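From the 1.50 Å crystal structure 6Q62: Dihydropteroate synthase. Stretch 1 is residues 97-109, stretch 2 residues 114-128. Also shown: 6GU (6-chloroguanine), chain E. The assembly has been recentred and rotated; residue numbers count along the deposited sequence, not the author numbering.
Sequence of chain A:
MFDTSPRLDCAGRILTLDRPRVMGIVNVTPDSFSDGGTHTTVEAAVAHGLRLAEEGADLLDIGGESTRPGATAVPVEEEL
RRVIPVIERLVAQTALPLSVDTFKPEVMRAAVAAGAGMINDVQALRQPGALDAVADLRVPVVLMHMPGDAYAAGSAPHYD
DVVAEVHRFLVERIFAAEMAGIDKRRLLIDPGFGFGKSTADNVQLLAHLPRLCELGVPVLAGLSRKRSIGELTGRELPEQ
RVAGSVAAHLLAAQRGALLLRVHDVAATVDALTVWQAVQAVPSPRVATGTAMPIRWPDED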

# COMPACT_ATOMS: atom_id res chain seq x y z
N PRO A 97 -11.64 -22.07 -0.68
CA PRO A 97 -12.32 -22.27 0.59
C PRO A 97 -13.34 -21.15 0.77
O PRO A 97 -13.11 -20.00 0.35
N LEU A 98 -14.49 -21.48 1.37
CA LEU A 98 -15.55 -20.52 1.61
C LEU A 98 -15.83 -20.43 3.09
O LEU A 98 -16.02 -21.45 3.75
N SER A 99 -15.87 -19.21 3.60
CA SER A 99 -16.19 -18.95 4.99
C SER A 99 -17.60 -18.36 5.06
O SER A 99 -18.04 -17.66 4.14
N VAL A 100 -18.33 -18.69 6.13
CA VAL A 100 -19.63 -18.10 6.38
C VAL A 100 -19.47 -17.16 7.57
O VAL A 100 -18.99 -17.58 8.65
N ASP A 101 -19.83 -15.91 7.38
CA ASP A 101 -19.73 -14.89 8.42
C ASP A 101 -21.08 -14.81 9.14
O ASP A 101 -22.04 -14.17 8.66
N THR A 102 -21.19 -15.54 10.26
CA THR A 102 -22.43 -15.60 11.03
C THR A 102 -22.10 -15.89 12.49
O THR A 102 -21.06 -16.48 12.77
N PHE A 103 -22.99 -15.50 13.41
CA PHE A 103 -22.84 -15.85 14.82
C PHE A 103 -23.93 -16.86 15.22
O PHE A 103 -23.97 -17.26 16.38
N LYS A 104 -24.81 -17.25 14.27
CA LYS A 104 -25.94 -18.13 14.59
C LYS A 104 -25.66 -19.57 14.30
O LYS A 104 -25.37 -19.91 13.15
N PRO A 105 -25.78 -20.47 15.31
CA PRO A 105 -25.48 -21.89 15.07
C PRO A 105 -26.29 -22.53 13.98
O PRO A 105 -25.76 -23.39 13.29
N GLU A 106 -27.57 -22.13 13.81
CA GLU A 106 -28.42 -22.72 12.77
C GLU A 106 -27.84 -22.36 11.41
O GLU A 106 -27.87 -23.18 10.51
N VAL A 107 -27.29 -21.12 11.26
CA VAL A 107 -26.71 -20.69 9.98
C VAL A 107 -25.38 -21.41 9.79
O VAL A 107 -25.09 -21.85 8.69
N MET A 108 -24.60 -21.58 10.87
CA MET A 108 -23.33 -22.31 10.77
C MET A 108 -23.56 -23.72 10.23
O MET A 108 -22.88 -24.14 9.30
N ARG A 109 -24.53 -24.46 10.83
CA ARG A 109 -24.81 -25.83 10.39
C ARG A 109 -25.32 -25.89 8.96
O ARG A 109 -24.84 -26.71 8.17
N ALA A 114 -24.30 -26.79 3.10
CA ALA A 114 -24.38 -26.20 1.77
C ALA A 114 -23.01 -26.08 1.06
O ALA A 114 -22.97 -25.82 -0.14
N GLY A 115 -21.91 -26.26 1.80
CA GLY A 115 -20.58 -26.20 1.21
C GLY A 115 -19.56 -25.29 1.85
O GLY A 115 -18.41 -25.27 1.39
N ALA A 116 -19.94 -24.50 2.88
CA ALA A 116 -18.99 -23.64 3.56
C ALA A 116 -17.96 -24.52 4.28
O ALA A 116 -18.32 -25.59 4.77
N GLY A 117 -16.71 -24.05 4.32
CA GLY A 117 -15.60 -24.77 4.92
C GLY A 117 -14.96 -24.09 6.11
O GLY A 117 -13.96 -24.57 6.63
N MET A 118 -15.54 -22.98 6.56
CA MET A 118 -14.98 -22.21 7.67
C MET A 118 -16.10 -21.35 8.19
O MET A 118 -17.00 -20.97 7.43
N ILE A 119 -16.04 -21.01 9.47
CA ILE A 119 -17.01 -20.15 10.13
C ILE A 119 -16.26 -18.95 10.64
O ILE A 119 -15.23 -19.09 11.29
N ASN A 120 -16.78 -17.75 10.33
CA ASN A 120 -16.17 -16.51 10.80
C ASN A 120 -17.19 -15.92 11.76
O ASN A 120 -18.22 -15.43 11.33
N ASP A 121 -16.90 -16.01 13.05
CA ASP A 121 -17.87 -15.58 14.06
C ASP A 121 -17.49 -14.33 14.84
O ASP A 121 -16.65 -14.39 15.73
N VAL A 122 -18.18 -13.23 14.57
CA VAL A 122 -17.98 -11.95 15.24
C VAL A 122 -18.24 -12.05 16.75
O VAL A 122 -17.74 -11.20 17.50
N GLN A 123 -19.02 -13.06 17.19
CA GLN A 123 -19.34 -13.27 18.61
C GLN A 123 -18.42 -14.29 19.29
O GLN A 123 -18.61 -14.58 20.48
N ALA A 124 -17.38 -14.81 18.57
CA ALA A 124 -16.40 -15.76 19.11
C ALA A 124 -17.08 -16.95 19.85
O ALA A 124 -16.65 -17.35 20.94
N LEU A 125 -18.13 -17.51 19.23
CA LEU A 125 -18.90 -18.68 19.67
C LEU A 125 -19.64 -18.47 20.99
O LEU A 125 -19.96 -19.45 21.67
N ARG A 126 -19.98 -17.21 21.31
CA ARG A 126 -20.72 -16.93 22.53
C ARG A 126 -22.22 -17.14 22.41
O ARG A 126 -22.89 -17.21 23.45
N GLN A 127 -22.76 -17.26 21.18
CA GLN A 127 -24.20 -17.52 21.01
C GLN A 127 -24.48 -18.97 21.46
O GLN A 127 -23.78 -19.89 21.04
N PRO A 128 -25.51 -19.20 22.31
CA PRO A 128 -25.78 -20.57 22.78
C PRO A 128 -25.96 -21.57 21.63
O PRO A 128 -26.80 -21.39 20.74

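Side-chain packing between two parallel neighbouring strands, 98-101 and 118-121, of dihydropteroate synthase. The backbone ladder (Val 100 N to Met 118 O, 2.9 Å; Asn 120 N to Val 100 O, 2.8 Å) sets Val 100 beside Ile 119 on one face and Asp 101 beside Asn 120 on the other. On the first face Val 100 adopts p (chi1 58°), which places CG1 4.0 Å from Ile 119 CG1 and 4.2 Å from Ala 116 CB. Ile 119 (m, t) extends CD1 to within 3.8 Å of Met 108 CB, tying the helix that begins at Pro 105 to the sheet. The CA-to-CB bond of Met 108 points sideways to the second stretch, but its m, t, t chain, nearly extended beyond chi1, carries CE to the end of the second strand and the loop beyond it, 3.5 Å from Asp 121 OD2 and 4.0 Å from Leu 125 CD2. Leu 125 (m, t) starts with CB pointing away, yet its end comes nearer to meet this methyl.

The opposite face carries Ser 99, Asp 101 and Asn 120, together with the apolar Met 118 (t, t, m), whose CG lies 3.9 Å from Ser 99 OG. Ser 99 (t) brings OG 3.4 Å from Asn 120 CB. Asn 120, also t with chi2 26°, presents both ends of its amide to 6-chloroguanine: OD1 accepts from ligand N2 at 2.7 Å and ND2 donates to ligand N3 at 3.0 Å, a nearly straight pair that matches the purine edge. Asp 101 (t, chi2 -8°) lies alongside, with OD2 3.5 Å from ligand N9. Its OD1 accepts a hydrogen bond from water 1 at 2.7 Å; that water also donates to Asn 120 O (2.9 Å) and accepts from Val 122 N (3.0 Å).

Past the strands, Asp 121 (t, chi2 1°) organises the loop: OD1 accepts from Gln 123 N and OD2 from Leu 125 N, both at 2.8 Å. Water 2 donates to Asp 121 OD2 (2.7 Å) and Phe 103 O (2.9 Å) and accepts from Gln 127 N (3.1 Å). Phe 103 points toward the second stretch; its p rotamer and chi2 of 84° set the ring obliquely among Val 122, Gln 123 and Gln 127, with CD2 4.1 Å from Val 122 CG2. Gln 127 (t, p) has CB 3.2 Å from Phe 103 O and CG 3.8 Å from Pro 105 CD. Thr 102 (t) instead points away, and its OG1 accepts from Lys 104 N at 3.2 Å.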

# COMPACT_ATOMS: atom_id res chain seq x y z
CB PRO A 97 -11.19 -22.11 1.61
CG PRO A 97 -9.95 -22.31 0.85
CD PRO A 97 -10.21 -21.81 -0.49
CB LEU A 98 -16.85 -20.92 0.87
CG LEU A 98 -16.72 -21.16 -0.63
CD1 LEU A 98 -18.01 -21.70 -1.18
CD2 LEU A 98 -16.34 -19.86 -1.38
CB SER A 99 -15.21 -17.93 5.55
OG SER A 99 -15.61 -17.45 6.82
CB VAL A 100 -20.78 -19.14 6.55
CG1 VAL A 100 -20.51 -20.12 7.71
CG2 VAL A 100 -22.14 -18.44 6.71
CB ASP A 101 -19.36 -13.56 7.75
CG ASP A 101 -19.23 -12.34 8.60
OD1 ASP A 101 -19.56 -12.41 9.79
OD2 ASP A 101 -18.79 -11.30 8.07
CB THR A 102 -23.35 -16.69 10.47
OG1 THR A 102 -24.62 -16.64 11.16
CG2 THR A 102 -22.75 -18.12 10.59
CB PHE A 103 -22.89 -14.62 15.75
CG PHE A 103 -24.08 -13.73 15.62
CD1 PHE A 103 -25.27 -14.01 16.29
CD2 PHE A 103 -24.01 -12.56 14.88
CE1 PHE A 103 -26.39 -13.18 16.16
CE2 PHE A 103 -25.13 -11.71 14.77
CZ PHE A 103 -26.30 -12.03 15.41
CB LYS A 104 -27.20 -17.65 13.83
CG LYS A 104 -27.60 -16.22 14.19
CD LYS A 104 -28.91 -15.86 13.47
CE LYS A 104 -29.36 -14.44 13.71
NZ LYS A 104 -28.71 -13.53 12.74
CB PRO A 105 -25.74 -22.57 16.42
CG PRO A 105 -26.46 -21.56 17.25
CD PRO A 105 -26.09 -20.22 16.73
CB GLU A 106 -29.87 -22.17 12.86
CG GLU A 106 -30.55 -22.33 14.22
CD GLU A 106 -30.39 -21.22 15.25
OE1 GLU A 106 -29.38 -20.48 15.22
OE2 GLU A 106 -31.28 -21.12 16.12
CB VAL A 107 -26.54 -19.15 9.90
CG1 VAL A 107 -25.97 -18.73 8.54
CG2 VAL A 107 -27.90 -18.45 10.14
CB MET A 108 -22.64 -22.39 12.14
CG MET A 108 -22.30 -21.05 12.73
SD MET A 108 -21.50 -21.29 14.33
CE MET A 108 -21.46 -19.63 14.92
CB ARG A 109 -25.82 -26.49 11.34
CG ARG A 109 -25.27 -26.68 12.75
CD ARG A 109 -26.28 -27.45 13.58
NE ARG A 109 -25.81 -27.68 14.94
CZ ARG A 109 -25.11 -28.74 15.32
NH1 ARG A 109 -24.71 -29.65 14.43
NH2 ARG A 109 -24.76 -28.88 16.58
CB ALA A 114 -25.04 -24.82 1.86
CB ALA A 116 -19.69 -22.72 4.56
CB MET A 118 -13.78 -21.32 7.18
CG MET A 118 -13.30 -20.30 8.21
SD MET A 118 -11.99 -19.19 7.56
CE MET A 118 -10.71 -20.37 7.28
CB ILE A 119 -17.77 -20.90 11.27
CG1 ILE A 119 -18.65 -22.01 10.65
CG2 ILE A 119 -18.64 -19.94 12.13
CD1 ILE A 119 -19.00 -23.16 11.59
CB ASN A 120 -15.84 -15.58 9.62
CG ASN A 120 -15.50 -14.20 10.10
OD1 ASN A 120 -15.04 -14.03 11.22
ND2 ASN A 120 -15.72 -13.19 9.26
CB ASP A 121 -18.16 -16.75 15.01
CG ASP A 121 -19.28 -16.48 16.01
OD1 ASP A 121 -19.88 -15.38 15.96
OD2 ASP A 121 -19.55 -17.36 16.83
CB VAL A 122 -18.76 -10.76 14.59
CG1 VAL A 122 -18.28 -10.48 13.18
CG2 VAL A 122 -20.28 -10.98 14.63
CB GLN A 123 -20.81 -13.66 18.76
CG GLN A 123 -21.72 -12.45 18.67
CD GLN A 123 -21.71 -11.66 19.97
OE1 GLN A 123 -21.23 -10.53 20.04
NE2 GLN A 123 -22.20 -12.27 21.05
CB ALA A 124 -15.41 -15.05 20.02
CB LEU A 125 -18.03 -19.96 19.72
CG LEU A 125 -17.31 -20.29 18.38
CD1 LEU A 125 -16.41 -21.50 18.53
CD2 LEU A 125 -18.27 -20.42 17.23
CB ARG A 126 -20.41 -15.51 23.04
CG ARG A 126 -18.99 -15.39 23.59
CD ARG A 126 -18.73 -13.99 24.08
NE ARG A 126 -18.56 -13.01 23.00
CZ ARG A 126 -18.55 -11.70 23.21
NH1 ARG A 126 -18.71 -11.22 24.44
NH2 ARG A 126 -18.36 -10.86 22.21
CB GLN A 127 -24.60 -17.32 19.54
CG GLN A 127 -26.08 -17.39 19.20
CD GLN A 127 -26.94 -16.27 19.74
OE1 GLN A 127 -28.15 -16.45 19.87
NE2 GLN A 127 -26.38 -15.13 20.13
CB PRO A 128 -27.05 -20.41 23.62
CG PRO A 128 -26.97 -18.99 24.13
CD PRO A 128 -26.40 -18.21 22.95
CL6 6GU E . -12.68 -7.12 11.11
N1 6GU E . -13.17 -9.55 11.15
C2 6GU E . -14.06 -10.61 10.99
N2 6GU E . -13.58 -11.78 11.38
N3 6GU E . -15.35 -10.51 10.50
C4 6GU E . -15.74 -9.22 10.20
C5 6GU E . -14.89 -8.09 10.36
C6 6GU E . -13.65 -8.37 10.84
N7 6GU E . -15.59 -6.95 9.98
C8 6GU E . -16.84 -7.42 9.61
N9 6GU E . -16.96 -8.77 9.72
O HOH W 1 -20.16 -13.43 12.26
O HOH W 2 -21.80 -17.15 18.26